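Local coordinates for transcriptional regulator, LacI family (PDB 4RKQ), which probably binds a sugar or related small effector and, like other LacI-family regulators, switches transcription of its target genes in response, at residues A[247-252]-A[274-279]; A[106-111]-A[254-259]; A[169-172]-A[176-179]; A[180-185]-A[204-209]. One frame throughout, in Å; residues are numbered along the deposited sequence.

The four contacts form two clusters at either end of a bilobed effector-binding fold. Interactions 1 and 2 share helix 246-262 and use neighbouring strands of one sheet, 273-281 in interaction 1 and 106-110 in interaction 2; their centres lie about 9 Å apart, and Leu-276 CD1 packs 3.7 Å from Ile-108 CG2 between them. Interactions 3 and 4 share helix 175-188, with centres about 7 Å apart. The clusters do not touch: the nearest atoms of interactions 1 and 3 are about 17 Å apart. In LacI-family proteins the effector binds between two such lobes; one cluster shows a helix packing on strands, the other a helix packing on a strand and on a neighbouring helix.

Interaction 1 (A[247-252]-A[274-279]); sequences REVGRA and TTLKHR
Val-249 and Ala-252, one turn apart on helix 246-262, pass Leu-276 and Thr-274 of strand 273-281 with CA atoms 7.8 Å (Val-249 to Leu-276) and 7.5 Å (Ala-252 to Thr-274) apart. One methyl group bridges the gap. Leu-276 CD1 rests 4.0 Å from Val-249 CA, against the helix backbone itself, while Val-249 CG2 and Ala-252 CB flank the same methyl at comparable distances. Leu-276 can reach this far because its CG stands anti to the carbonyl carbon (chi1 -60°) and the chain then runs on extended. At one end a water links the layers, donating to Ala-252 O at 2.8 Å and hydrogen-bonded to Thr-274 OG1 at 2.7 Å. At the other end Arg-279, bent at chi3, brings the edge of its guanidinium to Glu-248. The carboxylate and guanidinium planes are 15° apart, and OE1 lies near the guanidinium plane, yet the salt-bridging bond from Arg-279 NH1 to Glu-248 OE1 is weak, 3.4 Å long and bent to 145°, and the glutamate is poorly ordered. The strand itself changes partners along its length: Leu-276 pairs with Asn-109 and Asp-111, Arg-279 with Ala-243. Such a strand, broken midway, is consistent with one of the crossovers between lobes in the type I periplasmic binding protein fold.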
loop_
_atom_site.group_PDB
_atom_site.type_symbol
_atom_site.label_atom_id
_atom_site.label_comp_id
_atom_site.label_asym_id
_atom_site.label_seq_id
_atom_site.Cartn_x
_atom_site.Cartn_y
_atom_site.Cartn_z
ATOM N N ARG A 247 -4.717 13.817 -2.598
ATOM C CA ARG A 247 -5.489 14.371 -3.714
ATOM C C ARG A 247 -4.865 15.662 -4.264
ATOM O O ARG A 247 -4.897 15.897 -5.473
ATOM C CB ARG A 247 -6.936 14.640 -3.308
ATOM C CG ARG A 247 -7.739 13.373 -3.110
ATOM C CD ARG A 247 -9.219 13.693 -3.006
ATOM N NE ARG A 247 -9.747 13.173 -1.755
ATOM C CZ ARG A 247 -10.270 13.911 -0.782
ATOM N NH1 ARG A 247 -10.700 13.311 0.313
ATOM N NH2 ARG A 247 -10.391 15.231 -0.903
ATOM N N GLU A 248 -4.370 16.508 -3.364
ATOM C CA GLU A 248 -3.633 17.740 -3.718
ATOM C C GLU A 248 -2.303 17.468 -4.416
ATOM O O GLU A 248 -1.940 18.169 -5.362
ATOM C CB GLU A 248 -3.343 18.573 -2.461
ATOM C CG GLU A 248 -4.279 19.746 -2.271
ATOM C CD GLU A 248 -4.788 19.849 -0.852
ATOM O OE1 GLU A 248 -4.188 20.590 -0.048
ATOM O OE2 GLU A 248 -5.784 19.167 -0.538
ATOM N N VAL A 249 -1.550 16.491 -3.925
ATOM C CA VAL A 249 -0.288 16.153 -4.594
ATOM C C VAL A 249 -0.568 15.634 -5.998
ATOM O O VAL A 249 0.055 16.064 -6.991
ATOM C CB VAL A 249 0.553 15.121 -3.839
ATOM C CG1 VAL A 249 1.808 14.838 -4.640
ATOM C CG2 VAL A 249 0.929 15.629 -2.461
ATOM N N GLY A 250 -1.509 14.701 -6.072
ATOM C CA GLY A 250 -2.042 14.208 -7.341
ATOM C C GLY A 250 -2.554 15.282 -8.270
ATOM O O GLY A 250 -2.221 15.294 -9.476
ATOM N N ARG A 251 -3.384 16.189 -7.752
ATOM C CA ARG A 251 -3.844 17.295 -8.601
ATOM C C ARG A 251 -2.713 18.195 -9.076
ATOM O O ARG A 251 -2.712 18.659 -10.210
ATOM C CB ARG A 251 -4.937 18.092 -7.889
ATOM C CG ARG A 251 -5.674 19.099 -8.737
ATOM C CD ARG A 251 -7.064 19.416 -8.179
ATOM N NE ARG A 251 -7.138 19.361 -6.719
ATOM C CZ ARG A 251 -6.611 20.258 -5.878
ATOM N NH1 ARG A 251 -6.756 20.086 -4.569
ATOM N NH2 ARG A 251 -5.931 21.314 -6.317
ATOM N N ALA A 252 -1.754 18.490 -8.227
ATOM C CA ALA A 252 -0.668 19.361 -8.641
ATOM C C ALA A 252 0.090 18.737 -9.824
ATOM O O ALA A 252 0.440 19.409 -10.794
ATOM C CB ALA A 252 0.270 19.584 -7.467
ATOM N N THR A 274 6.317 23.544 -9.092
ATOM C CA THR A 274 5.407 23.779 -7.999
ATOM C C THR A 274 6.030 23.317 -6.662
ATOM O O THR A 274 6.646 22.260 -6.556
ATOM C CB THR A 274 4.092 22.979 -8.219
ATOM O OG1 THR A 274 3.501 23.277 -9.483
ATOM C CG2 THR A 274 3.069 23.258 -7.108
ATOM N N THR A 275 5.828 24.123 -5.628
ATOM C CA THR A 275 6.310 23.811 -4.298
ATOM C C THR A 275 5.087 23.673 -3.433
ATOM O O THR A 275 4.305 24.631 -3.326
ATOM C CB THR A 275 7.146 24.961 -3.704
ATOM O OG1 THR A 275 8.274 25.202 -4.530
ATOM C CG2 THR A 275 7.627 24.591 -2.285
ATOM N N LEU A 276 4.937 22.496 -2.818
ATOM C CA LEU A 276 3.823 22.190 -1.946
ATOM C C LEU A 276 4.276 22.224 -0.483
ATOM O O LEU A 276 5.454 22.041 -0.178
ATOM C CB LEU A 276 3.234 20.819 -2.287
ATOM C CG LEU A 276 2.711 20.645 -3.691
ATOM C CD1 LEU A 276 2.183 19.232 -3.834
ATOM C CD2 LEU A 276 1.651 21.676 -4.020
ATOM N N LYS A 277 3.321 22.427 0.414
ATOM C CA LYS A 277 3.600 22.544 1.854
ATOM C C LYS A 277 2.792 21.505 2.624
ATOM O O LYS A 277 1.582 21.376 2.403
ATOM C CB LYS A 277 3.248 23.946 2.354
ATOM C CG LYS A 277 4.086 25.077 1.762
ATOM C CD LYS A 277 4.328 26.187 2.778
ATOM C CE LYS A 277 4.885 27.452 2.130
ATOM N NZ LYS A 277 6.073 27.203 1.267
ATOM N N HIS A 278 3.456 20.775 3.532
ATOM C CA HIS A 278 2.771 19.814 4.401
ATOM C C HIS A 278 2.023 20.594 5.468
ATOM O O HIS A 278 2.354 21.738 5.744
ATOM C CB HIS A 278 3.768 18.932 5.130
ATOM C CG HIS A 278 4.561 18.036 4.242
ATOM N ND1 HIS A 278 5.624 18.488 3.489
ATOM C CD2 HIS A 278 4.453 16.708 3.996
ATOM C CE1 HIS A 278 6.155 17.468 2.838
ATOM N NE2 HIS A 278 5.481 16.373 3.145
ATOM N N ARG A 279 1.062 19.939 6.106
ATOM C CA ARG A 279 0.361 20.499 7.237
ATOM C C ARG A 279 0.473 19.478 8.364
ATOM O O ARG A 279 0.493 18.271 8.119
ATOM C CB ARG A 279 -1.098 20.758 6.853
ATOM C CG ARG A 279 -1.295 21.957 5.919
ATOM C CD ARG A 279 -2.772 22.268 5.650
ATOM N NE ARG A 279 -3.516 21.125 5.106
ATOM C CZ ARG A 279 -3.496 20.728 3.827
ATOM N NH1 ARG A 279 -2.774 21.369 2.908
ATOM N NH2 ARG A 279 -4.212 19.670 3.459
HETATM O O HOH W 1 1.198 21.982 -10.022
#

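Interaction 2 (A[106-111]-A[254-259])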
loop_
_atom_site.group_PDB
_atom_site.type_symbol
_atom_site.label_atom_id
_atom_site.label_comp_id
_atom_site.label_asym_id
_atom_site.label_seq_id
_atom_site.Cartn_x
_atom_site.Cartn_y
_atom_site.Cartn_z
ATOM N N GLY A 106 8.589 19.385 -15.864
ATOM C CA GLY A 106 7.835 19.776 -14.712
ATOM C C GLY A 106 8.364 19.155 -13.465
ATOM O O GLY A 106 8.991 18.086 -13.505
ATOM N N SER A 107 8.081 19.809 -12.348
ATOM C CA SER A 107 8.589 19.340 -11.020
ATOM C C SER A 107 7.695 19.786 -9.909
ATOM O O SER A 107 7.193 20.889 -9.908
ATOM C CB SER A 107 9.991 19.898 -10.745
ATOM O OG SER A 107 10.590 19.340 -9.590
ATOM N N ILE A 108 7.518 18.899 -8.941
ATOM C CA ILE A 108 6.829 19.193 -7.702
ATOM C C ILE A 108 7.848 18.931 -6.564
ATOM O O ILE A 108 8.456 17.862 -6.491
ATOM C CB ILE A 108 5.615 18.246 -7.472
ATOM C CG1 ILE A 108 4.593 18.172 -8.613
ATOM C CG2 ILE A 108 4.950 18.523 -6.137
ATOM C CD1 ILE A 108 3.937 19.463 -9.011
ATOM N N ASN A 109 8.105 19.943 -5.744
ATOM C CA ASN A 109 9.034 19.832 -4.587
ATOM C C ASN A 109 8.223 20.211 -3.345
ATOM O O ASN A 109 7.104 20.742 -3.436
ATOM C CB ASN A 109 10.272 20.721 -4.736
ATOM C CG ASN A 109 11.455 20.021 -5.446
ATOM O OD1 ASN A 109 11.353 18.914 -5.940
ATOM N ND2 ASN A 109 12.580 20.706 -5.508
ATOM N N PHE A 110 8.762 19.914 -2.178
ATOM C CA PHE A 110 8.030 20.181 -0.918
ATOM C C PHE A 110 8.936 21.078 -0.084
ATOM O O PHE A 110 10.139 20.972 -0.187
ATOM C CB PHE A 110 7.723 18.896 -0.207
ATOM C CG PHE A 110 6.946 17.944 -1.061
ATOM C CD1 PHE A 110 7.607 17.089 -1.931
ATOM C CD2 PHE A 110 5.570 17.961 -1.051
ATOM C CE1 PHE A 110 6.896 16.259 -2.779
ATOM C CE2 PHE A 110 4.854 17.109 -1.861
ATOM C CZ PHE A 110 5.518 16.266 -2.728
ATOM N N ASP A 111 8.333 21.976 0.684
ATOM C CA ASP A 111 9.073 22.917 1.528
ATOM C C ASP A 111 9.465 22.258 2.832
ATOM O O ASP A 111 8.698 22.271 3.800
ATOM C CB ASP A 111 8.176 24.098 1.812
ATOM C CG ASP A 111 8.887 25.221 2.533
ATOM O OD1 ASP A 111 9.988 25.047 3.108
ATOM O OD2 ASP A 111 8.297 26.286 2.534
ATOM N N VAL A 254 -1.044 16.267 -12.056
ATOM C CA VAL A 254 -1.882 16.150 -13.230
ATOM C C VAL A 254 -2.207 17.501 -13.832
ATOM O O VAL A 254 -2.173 17.665 -15.054
ATOM C CB VAL A 254 -3.191 15.429 -12.884
ATOM C CG1 VAL A 254 -4.194 15.500 -14.046
ATOM C CG2 VAL A 254 -2.885 14.009 -12.498
ATOM N N GLU A 255 -2.437 18.498 -12.994
ATOM C CA GLU A 255 -2.720 19.828 -13.538
ATOM C C GLU A 255 -1.487 20.429 -14.202
ATOM O O GLU A 255 -1.569 21.029 -15.266
ATOM C CB GLU A 255 -3.265 20.740 -12.446
ATOM C CG GLU A 255 -4.681 20.342 -12.123
ATOM C CD GLU A 255 -5.320 21.260 -11.095
ATOM O OE1 GLU A 255 -4.608 22.044 -10.433
ATOM O OE2 GLU A 255 -6.546 21.176 -10.932
ATOM N N LEU A 256 -0.318 20.213 -13.627
ATOM C CA LEU A 256 0.883 20.603 -14.310
ATOM C C LEU A 256 0.989 19.914 -15.684
ATOM O O LEU A 256 1.371 20.540 -16.692
ATOM C CB LEU A 256 2.081 20.238 -13.432
ATOM C CG LEU A 256 3.451 20.695 -13.797
ATOM C CD1 LEU A 256 3.453 22.150 -14.230
ATOM C CD2 LEU A 256 4.361 20.493 -12.590
ATOM N N LEU A 257 0.699 18.615 -15.738
ATOM C CA LEU A 257 0.833 17.892 -17.007
ATOM C C LEU A 257 -0.206 18.403 -18.007
ATOM O O LEU A 257 0.076 18.543 -19.170
ATOM C CB LEU A 257 0.628 16.408 -16.797
ATOM C CG LEU A 257 0.762 15.538 -18.034
ATOM C CD1 LEU A 257 2.088 15.771 -18.760
ATOM C CD2 LEU A 257 0.606 14.087 -17.576
ATOM N N VAL A 258 -1.420 18.693 -17.534
ATOM C CA VAL A 258 -2.417 19.303 -18.442
ATOM C C VAL A 258 -1.851 20.581 -19.091
ATOM O O VAL A 258 -1.987 20.786 -20.299
ATOM C CB VAL A 258 -3.745 19.623 -17.732
ATOM C CG1 VAL A 258 -4.669 20.442 -18.648
ATOM C CG2 VAL A 258 -4.442 18.336 -17.282
ATOM N N GLY A 259 -1.208 21.426 -18.292
ATOM C CA GLY A 259 -0.701 22.698 -18.756
ATOM C C GLY A 259 0.480 22.543 -19.693
ATOM O O GLY A 259 0.663 23.305 -20.676
#
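Leu-256 meets one flat group, the peptide joining Gly-106 to Ser-107, and its CD2 methyl comes to it from above, tilted well out of the peptide plane, 3.8 Å from Ser-107 N and 4.1 Å from Gly-106 CA. The edges of that strand are taken up by backbone bonds: Gly-106 pairs with Leu-94 and Val-96 on one neighbour, Ser-107 with Ser-272 and Thr-274 on the other. The leucine methyl thus lies obliquely over the main chain, close to Gly-106, where there is no side chain. The same CD2 also touches Ile-108 CD1 at 3.7 Å, the two side chains overlapping at their ends while pointing opposite ways. In Ile-108 the CG1 branch sits beside the backbone N (chi1 -54°), which carries CD1 nearer the helix than the direction of its CB would suggest. Helix 254-259 runs nearly antiparallel to strand 106-110, at 160°, with 9.1 Å between the axes. Leu-256 also touches Ile-95 of strand 94-97, so the helix spans adjacent strands of the sheet. With no hydrogen bond across it, this buried contact is held by dispersion and the exclusion of water, while the sheet satisfies the peptide groups beneath.

Interaction 3 (A[169-172]-A[176-179]); sequences IVAE and EAAR
Glu-172 meets the helix at the very root of its side chain: its CB lies 3.8 Å from Ala-177 CB, and there the contact of the chain ends. CG stands anti to the backbone N (chi1 -156°), and from that point CD and the carboxylate run on extended, carrying the charged tip away from Ala-177 at this exposed end. The main chain of the same residue presses closer, Glu-172 O approaching Ala-177 CB to 3.3 Å, and the methyl packs against the carbonyl O and CB of one glutamate together. One residue back, Ala-171 CB points at the helix and packs on its backbone, 3.7 Å from Ala-177 O and 4.3 Å from Ala-178 CA. Small side chains allow this tight return of strand into helix within a few residues, the opening of a right-handed beta-alpha-beta unit, as in Rossmann-like lobes, that leads from edge strand 166-171 across strand 131-136 to strand 194-197. Ala-171 and Ala-178 both also rest on Leu-134 of the strand between. On the helix side turned from the strand, Arg-179 reaches back one turn and grips Glu-176 side-on in a salt bridge: NE gives a 2.9 Å bond to OE1, and NH2 a 2.7 Å bond to OE2. Both are nearly straight and use syn positions tilted about 30° from the carboxylate plane. The chemistry is thus divided: no hydrogen bond crosses the interface, which rests on van der Waals contact of methyl groups with each other and with backbone carbonyls, while paired charges probably stiffen the first turns of the helix from outside.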
loop_
_atom_site.group_PDB
_atom_site.type_symbol
_atom_site.label_atom_id
_atom_site.label_comp_id
_atom_site.label_asym_id
_atom_site.label_seq_id
_atom_site.Cartn_x
_atom_site.Cartn_y
_atom_site.Cartn_z
ATOM N N ILE A 169 19.392 9.455 14.683
ATOM C CA ILE A 169 19.374 8.005 14.447
ATOM C C ILE A 169 19.201 7.837 12.945
ATOM O O ILE A 169 18.499 8.637 12.310
ATOM C CB ILE A 169 18.170 7.328 15.126
ATOM C CG1 ILE A 169 18.002 7.815 16.558
ATOM C CG2 ILE A 169 18.301 5.798 15.090
ATOM C CD1 ILE A 169 16.647 7.473 17.110
ATOM N N VAL A 170 19.892 6.851 12.400
ATOM C CA VAL A 170 19.829 6.522 10.976
ATOM C C VAL A 170 19.482 5.051 10.866
ATOM O O VAL A 170 19.954 4.244 11.631
ATOM C CB VAL A 170 21.161 6.808 10.272
ATOM C CG1 VAL A 170 21.095 6.442 8.798
ATOM C CG2 VAL A 170 21.508 8.283 10.402
ATOM N N ALA A 171 18.569 4.727 9.958
ATOM C CA ALA A 171 18.199 3.352 9.683
ATOM C C ALA A 171 17.705 3.266 8.230
ATOM O O ALA A 171 17.308 4.281 7.617
ATOM C CB ALA A 171 17.103 2.902 10.655
ATOM N N GLU A 172 17.692 2.048 7.708
ATOM C CA GLU A 172 17.118 1.757 6.394
ATOM C C GLU A 172 15.639 2.054 6.444
ATOM O O GLU A 172 15.019 1.914 7.495
ATOM C CB GLU A 172 17.339 0.265 6.050
ATOM C CG GLU A 172 17.331 -0.094 4.576
ATOM C CD GLU A 172 17.067 -1.575 4.355
ATOM O OE1 GLU A 172 17.406 -2.382 5.247
ATOM O OE2 GLU A 172 16.508 -1.943 3.298
ATOM N N GLU A 176 10.635 -2.228 10.054
ATOM C CA GLU A 176 11.395 -3.121 10.922
ATOM C C GLU A 176 12.797 -2.587 11.192
ATOM O O GLU A 176 13.276 -2.708 12.329
ATOM C CB GLU A 176 11.455 -4.549 10.361
ATOM C CG GLU A 176 12.346 -5.509 11.160
ATOM C CD GLU A 176 11.943 -5.683 12.635
ATOM O OE1 GLU A 176 10.835 -5.257 13.074
ATOM O OE2 GLU A 176 12.747 -6.255 13.392
ATOM N N ALA A 177 13.457 -2.016 10.179
ATOM C CA ALA A 177 14.752 -1.382 10.409
ATOM C C ALA A 177 14.585 -0.215 11.372
ATOM O O ALA A 177 15.423 -0.011 12.249
ATOM C CB ALA A 177 15.396 -0.916 9.101
ATOM N N ALA A 178 13.516 0.551 11.211
ATOM C CA ALA A 178 13.255 1.687 12.099
ATOM C C ALA A 178 13.036 1.216 13.530
ATOM O O ALA A 178 13.513 1.859 14.459
ATOM C CB ALA A 178 12.044 2.482 11.647
ATOM N N ARG A 179 12.303 0.117 13.706
ATOM C CA ARG A 179 12.014 -0.393 15.044
ATOM C C ARG A 179 13.314 -0.855 15.673
ATOM O O ARG A 179 13.581 -0.582 16.827
ATOM C CB ARG A 179 11.029 -1.569 15.025
ATOM C CG ARG A 179 10.643 -2.125 16.415
ATOM C CD ARG A 179 10.170 -3.579 16.332
ATOM N NE ARG A 179 11.259 -4.422 15.815
ATOM C CZ ARG A 179 12.327 -4.803 16.508
ATOM N NH1 ARG A 179 12.491 -4.461 17.780
ATOM N NH2 ARG A 179 13.258 -5.501 15.918
#

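Interaction 4 (A[180-185]-A[204-209]); sequences EAAAAF and AGVLKA
Ala-209 supplies the main bump: its CB methyl drops into the shallow hollow between Ala-182 and Ala-183, 3.7 Å from Ala-182 CB and 3.6 Å from Ala-183 N. It meets bare backbone as much as side chain there, and Arg-179 O, a turn earlier on the same helix as those two alanines, adds a further wall at 3.6 Å from Ala-209 CB. Fit is reciprocal. Ala-182 CB projects into the notch between Val-206 and Ala-209, successive turns of helix 200-212, with Val-206 CG2 4.2 Å away. That branch lies anti to the carbonyl carbon, beside the backbone N, which brings it toward the alanine methyl. Ala-183 CB borders the same hollow, 4.1 Å from Ala-209 CB. Since every knob but one is a single methyl, the helices come close: their axes approach to 8.1 Å and cross at -39°, and the CA atoms of Ala-183 and Ala-209 are 5.0 Å apart. Helices 175-188 and 200-212 come before and after strand 194-197, and they lie side by side on one face of the central sheet in this alpha/beta lobe of the periplasmic binding protein-like fold, Val-206 reaching to Leu-134 and Val-223 on the strands it covers. No hydrogen bond crosses between the two segments. Past this groove, another flank of helix 200-212 faces a partner molecule: Ala-204 packs on Leu-234 of the second subunit, and in one of its two deposited conformers Lys-208 NZ is hydrogen-bonded to Leu-235 O of that subunit.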
loop_
_atom_site.group_PDB
_atom_site.type_symbol
_atom_site.label_atom_id
_atom_site.label_comp_id
_atom_site.label_asym_id
_atom_site.label_seq_id
_atom_site.Cartn_x
_atom_site.Cartn_y
_atom_site.Cartn_z
ATOM N N GLU A 180 14.126 -1.560 14.918
ATOM C CA GLU A 180 15.350 -2.052 15.487
ATOM C C GLU A 180 16.292 -0.896 15.871
ATOM O O GLU A 180 16.886 -0.920 16.936
ATOM C CB GLU A 180 16.019 -3.011 14.535
ATOM C CG GLU A 180 17.301 -3.593 15.075
ATOM C CD GLU A 180 17.734 -4.790 14.282
ATOM O OE1 GLU A 180 17.911 -4.648 13.053
ATOM O OE2 GLU A 180 17.880 -5.868 14.888
ATOM N N ALA A 181 16.408 0.121 15.032
ATOM C CA ALA A 181 17.293 1.246 15.340
ATOM C C ALA A 181 16.758 2.094 16.484
ATOM O O ALA A 181 17.517 2.602 17.298
ATOM C CB ALA A 181 17.542 2.092 14.116
ATOM N N ALA A 182 15.455 2.232 16.575
ATOM C CA ALA A 182 14.842 3.002 17.640
ATOM C C ALA A 182 15.031 2.271 18.984
ATOM O O ALA A 182 15.391 2.896 19.969
ATOM C CB ALA A 182 13.370 3.292 17.384
ATOM N N ALA A 183 14.797 0.960 19.005
ATOM C CA ALA A 183 14.960 0.142 20.225
ATOM C C ALA A 183 16.376 0.230 20.785
ATOM O O ALA A 183 16.566 0.366 22.010
ATOM C CB ALA A 183 14.577 -1.322 19.949
ATOM N N ALA A 184 17.371 0.171 19.902
ATOM C CA ALA A 184 18.790 0.223 20.304
ATOM C C ALA A 184 19.105 1.560 20.935
ATOM O O ALA A 184 19.718 1.638 21.992
ATOM C CB ALA A 184 19.706 -0.011 19.117
ATOM N N PHE A 185 18.648 2.615 20.277
ATOM C CA PHE A 185 18.808 3.969 20.763
ATOM C C PHE A 185 18.132 4.231 22.106
ATOM O O PHE A 185 18.718 4.879 22.962
ATOM C CB PHE A 185 18.240 4.940 19.740
ATOM C CG PHE A 185 18.415 6.375 20.111
ATOM C CD1 PHE A 185 19.605 7.023 19.869
ATOM C CD2 PHE A 185 17.392 7.066 20.693
ATOM C CE1 PHE A 185 19.766 8.338 20.218
ATOM C CE2 PHE A 185 17.532 8.383 21.043
ATOM C CZ PHE A 185 18.719 9.026 20.789
ATOM N N ALA A 204 5.876 4.073 12.128
ATOM C CA ALA A 204 5.162 2.889 12.609
ATOM C C ALA A 204 6.122 1.979 13.326
ATOM O O ALA A 204 5.776 1.353 14.326
ATOM C CB ALA A 204 4.481 2.168 11.458
ATOM N N GLY A 205 7.347 1.896 12.841
ATOM C CA GLY A 205 8.353 1.099 13.508
ATOM C C GLY A 205 8.771 1.696 14.870
ATOM O O GLY A 205 9.035 0.971 15.841
ATOM N N VAL A 206 8.848 3.017 14.918
ATOM C CA VAL A 206 9.206 3.733 16.127
ATOM C C VAL A 206 8.151 3.491 17.205
ATOM O O VAL A 206 8.505 3.216 18.366
ATOM C CB VAL A 206 9.405 5.247 15.869
ATOM C CG1 VAL A 206 9.616 6.016 17.176
ATOM C CG2 VAL A 206 10.625 5.456 14.977
ATOM N N LEU A 207 6.870 3.533 16.839
ATOM C CA LEU A 207 5.819 3.238 17.799
ATOM C C LEU A 207 5.956 1.885 18.412
ATOM O O LEU A 207 5.755 1.755 19.625
ATOM C CB LEU A 207 4.428 3.375 17.196
ATOM C CG LEU A 207 4.003 4.780 16.789
ATOM C CD1 LEU A 207 2.667 4.668 16.091
ATOM C CD2 LEU A 207 3.897 5.722 17.980
ATOM N N LYS A 208 6.312 0.878 17.602
ATOM C CA LYS A 208 6.524 -0.493 18.075
ATOM C C LYS A 208 7.723 -0.593 19.035
ATOM O O LYS A 208 7.692 -1.327 20.025
ATOM C CB LYS A 208 6.719 -1.450 16.876
ATOM C CG LYS A 208 6.123 -2.840 17.044
ATOM C CD LYS A 208 4.833 -3.017 16.241
ATOM C CE LYS A 208 3.625 -2.330 16.876
ATOM N NZ LYS A 208 2.581 -3.260 17.395
ATOM N N ALA A 209 8.814 0.118 18.737
ATOM C CA ALA A 209 9.960 0.137 19.658
ATOM C C ALA A 209 9.572 0.804 21.002
ATOM O O ALA A 209 9.976 0.351 22.075
ATOM C CB ALA A 209 11.186 0.839 19.052
#